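Local atomic coordinates of GCN5-related N-acetyltransferase (PDB entry 2OZG), a protein that binds coenzyme A in a GNAT-type acetyltransferase domain and probably transfers acetyl groups to amines, possibly those of aminoglycosides. Residues A[77-82]-A[113-118]. Numbering follows the deposited sequence.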
ATOM      1  N   VAL A  77      14.433  19.021 -39.023  1.00 33.22           N
ATOM      2  CA  VAL A  77      13.383  19.941 -39.353  1.00 32.21           C
ATOM      3  C   VAL A  77      13.344  21.010 -38.260  1.00 32.10           C
ATOM      4  O   VAL A  77      13.288  20.653 -37.072  1.00 27.54           O
ATOM      5  CB  VAL A  77      12.054  19.206 -39.339  1.00 33.11           C
ATOM      6  CG1 VAL A  77      10.935  20.097 -39.782  1.00 34.04           C
ATOM      7  CG2 VAL A  77      12.144  17.927 -40.209  1.00 35.15           C
ATOM      8  N   PRO A  78      13.446  22.307 -38.622  1.00 28.90           N
ATOM      9  CA  PRO A  78      13.307  23.338 -37.589  1.00 32.49           C
ATOM     10  C   PRO A  78      12.011  23.156 -36.821  1.00 29.94           C
ATOM     11  O   PRO A  78      10.969  22.887 -37.412  1.00 32.08           O
ATOM     12  CB  PRO A  78      13.288  24.635 -38.373  1.00 31.28           C
ATOM     13  CG  PRO A  78      14.000  24.339 -39.655  1.00 30.23           C
ATOM     14  CD  PRO A  78      13.685  22.907 -39.942  1.00 30.82           C
HETATM   15  N   MSE A  79      12.093  23.309 -35.510  1.00 30.46           N
HETATM   16  CA  MSE A  79      10.972  23.006 -34.611  1.00 34.15           C
HETATM   17  C   MSE A  79      10.958  23.946 -33.457  1.00 35.15           C
HETATM   18  O   MSE A  79      12.025  24.264 -32.911  1.00 32.12           O
HETATM   19  CB  MSE A  79      11.180  21.597 -34.072  1.00 33.95           C
HETATM   20  CG  MSE A  79      10.025  20.909 -33.359  1.00 30.74           C
HETATM   21 SE   MSE A  79      10.081  21.330 -31.492  0.75 31.15          SE
HETATM   22  CE  MSE A  79      10.991  19.820 -30.952  1.00 32.37           C
ATOM     23  N   ALA A  80       9.761  24.419 -33.093  1.00 35.30           N
ATOM     24  CA  ALA A  80       9.621  25.287 -31.939  1.00 33.16           C
ATOM     25  C   ALA A  80       8.918  24.527 -30.797  1.00 36.21           C
ATOM     26  O   ALA A  80       7.749  24.126 -30.917  1.00 35.81           O
ATOM     27  CB  ALA A  80       8.890  26.552 -32.294  1.00 33.28           C
ATOM     28  N   GLY A  81       9.683  24.282 -29.729  1.00 34.36           N
ATOM     29  CA  GLY A  81       9.206  23.573 -28.565  1.00 34.34           C
ATOM     30  C   GLY A  81       8.438  24.562 -27.733  1.00 33.32           C
ATOM     31  O   GLY A  81       8.832  25.726 -27.639  1.00 32.30           O
ATOM     32  N   ILE A  82       7.281  24.145 -27.232  1.00 33.15           N
ATOM     33  CA  ILE A  82       6.494  25.020 -26.341  1.00 30.80           C
ATOM     34  C   ILE A  82       6.660  24.493 -24.919  1.00 32.57           C
ATOM     35  O   ILE A  82       6.352  23.343 -24.664  1.00 30.31           O
ATOM     36  CB  ILE A  82       5.022  25.109 -26.748  1.00 32.49           C
ATOM     37  CG1 ILE A  82       4.868  25.558 -28.202  1.00 32.77           C
ATOM     38  CG2 ILE A  82       4.220  26.056 -25.813  1.00 37.18           C
ATOM     39  CD1 ILE A  82       5.382  26.879 -28.448  1.00 35.84           C
ATOM     40  N   ILE A 113       9.165  28.505 -39.034  1.00 35.32           N
ATOM     41  CA  ILE A 113       9.457  27.264 -38.359  1.00 33.31           C
ATOM     42  C   ILE A 113       8.219  26.403 -38.659  1.00 34.07           C
ATOM     43  O   ILE A 113       7.112  26.796 -38.336  1.00 35.39           O
ATOM     44  CB  ILE A 113       9.682  27.500 -36.877  1.00 36.07           C
ATOM     45  CG1 ILE A 113      11.053  28.150 -36.672  1.00 34.58           C
ATOM     46  CG2 ILE A 113       9.592  26.169 -36.160  1.00 26.78           C
ATOM     47  CD1 ILE A 113      11.188  28.847 -35.354  1.00 38.29           C
ATOM     48  N   PRO A 114       8.404  25.276 -39.371  1.00 32.97           N
ATOM     49  CA  PRO A 114       7.271  24.497 -39.850  1.00 33.91           C
ATOM     50  C   PRO A 114       6.538  23.573 -38.942  1.00 33.42           C
ATOM     51  O   PRO A 114       5.456  23.105 -39.354  1.00 32.06           O
ATOM     52  CB  PRO A 114       7.898  23.642 -40.948  1.00 33.21           C
ATOM     53  CG  PRO A 114       9.254  23.411 -40.479  1.00 40.23           C
ATOM     54  CD  PRO A 114       9.681  24.676 -39.798  1.00 34.29           C
ATOM     55  N   ILE A 115       7.145  23.201 -37.798  1.00 32.08           N
ATOM     56  CA  ILE A 115       6.511  22.322 -36.803  1.00 32.50           C
ATOM     57  C   ILE A 115       6.781  22.813 -35.382  1.00 35.47           C
ATOM     58  O   ILE A 115       7.699  23.609 -35.146  1.00 34.78           O
ATOM     59  CB  ILE A 115       6.948  20.877 -36.908  1.00 34.17           C
ATOM     60  CG1 ILE A 115       8.464  20.801 -36.869  1.00 36.97           C
ATOM     61  CG2 ILE A 115       6.472  20.245 -38.249  1.00 36.52           C
ATOM     62  CD1 ILE A 115       8.975  19.397 -36.653  1.00 29.22           C
ATOM     63  N   SER A 116       5.931  22.381 -34.461  1.00 34.55           N
ATOM     64  CA  SER A 116       6.010  22.761 -33.053  1.00 32.89           C
ATOM     65  C   SER A 116       5.581  21.528 -32.261  1.00 30.31           C
ATOM     66  O   SER A 116       4.703  20.796 -32.681  1.00 34.97           O
ATOM     67  CB  SER A 116       5.105  23.936 -32.726  1.00 30.03           C
ATOM     68  OG  SER A 116       5.097  24.300 -31.325  1.00 30.18           O
ATOM     69  N   VAL A 117       6.237  21.310 -31.136  1.00 31.47           N
ATOM     70  CA  VAL A 117       5.999  20.162 -30.273  1.00 30.60           C
ATOM     71  C   VAL A 117       5.881  20.621 -28.791  1.00 32.75           C
ATOM     72  O   VAL A 117       6.522  21.616 -28.388  1.00 31.36           O
ATOM     73  CB  VAL A 117       7.171  19.157 -30.416  1.00 33.45           C
ATOM     74  CG1 VAL A 117       7.151  18.016 -29.305  1.00 30.69           C
ATOM     75  CG2 VAL A 117       7.166  18.571 -31.798  1.00 32.44           C
ATOM     76  N   LEU A 118       5.102  19.866 -28.011  1.00 31.45           N
ATOM     77  CA  LEU A 118       4.872  20.095 -26.587  1.00 34.65           C
ATOM     78  C   LEU A 118       4.292  18.852 -25.933  1.00 33.48           C
ATOM     79  O   LEU A 118       3.712  17.980 -26.590  1.00 38.78           O
ATOM     80  CB  LEU A 118       3.920  21.303 -26.355  1.00 34.54           C
ATOM     81  CG  LEU A 118       2.532  21.318 -27.014  1.00 38.96           C
ATOM     82  CD1 LEU A 118       1.534  20.452 -26.288  1.00 34.36           C
ATOM     83  CD2 LEU A 118       2.017  22.735 -27.036  1.00 33.68           C
TER
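The carbonyl oxygen of A80 is gripped twice by the neighbouring strand. The hydroxyl OG of S116 donates to A80 O over 2.7 Å, tilted only 19° from the carbonyl plane, while the amide V117 N reaches A80 O at 3.2 Å from well above that plane. S116 can do this because its OG stands anti to its own backbone N (chi1 177°); the hydroxyl is also hydrogen-bonded to Y131 OH, which ties the strand pair to the loop beyond helix 123-128. On either side of this doubly held oxygen the parallel pairing runs on through two straighter bonds, A80 N to I115 O at 3.0 Å and I82 N to V117 O at 2.9 Å. Strands 75-87 and 115-118, linked by helix 96-110, form a beta-alpha-beta unit of the GNAT fold, and the CoA-binding residues V85 and I87 follow on the first strand. On the helix side, the methyl CG2 of I113 sits 3.9 Å from A80 CB, and I108 of the helix touches both residues; I82 lies beside L118, with I82 CB against L118 CD2. The opposite face belongs to M79, I115 and V117. The selenomethionine chain of M79 bends at chi2 and again at chi3, which lays its SE against V117 CB at 3.8 Å, while its CG touches the CD1 methyl of I115, the two side chains crossing at about a right angle. That same methyl also touches V77 CG1, against which P114 CG packs too. At the N-terminal end of the pairing, P78 O is buried without a hydrogen-bond partner, with P114 CD at 3.2 Å and I115 CG1 close by.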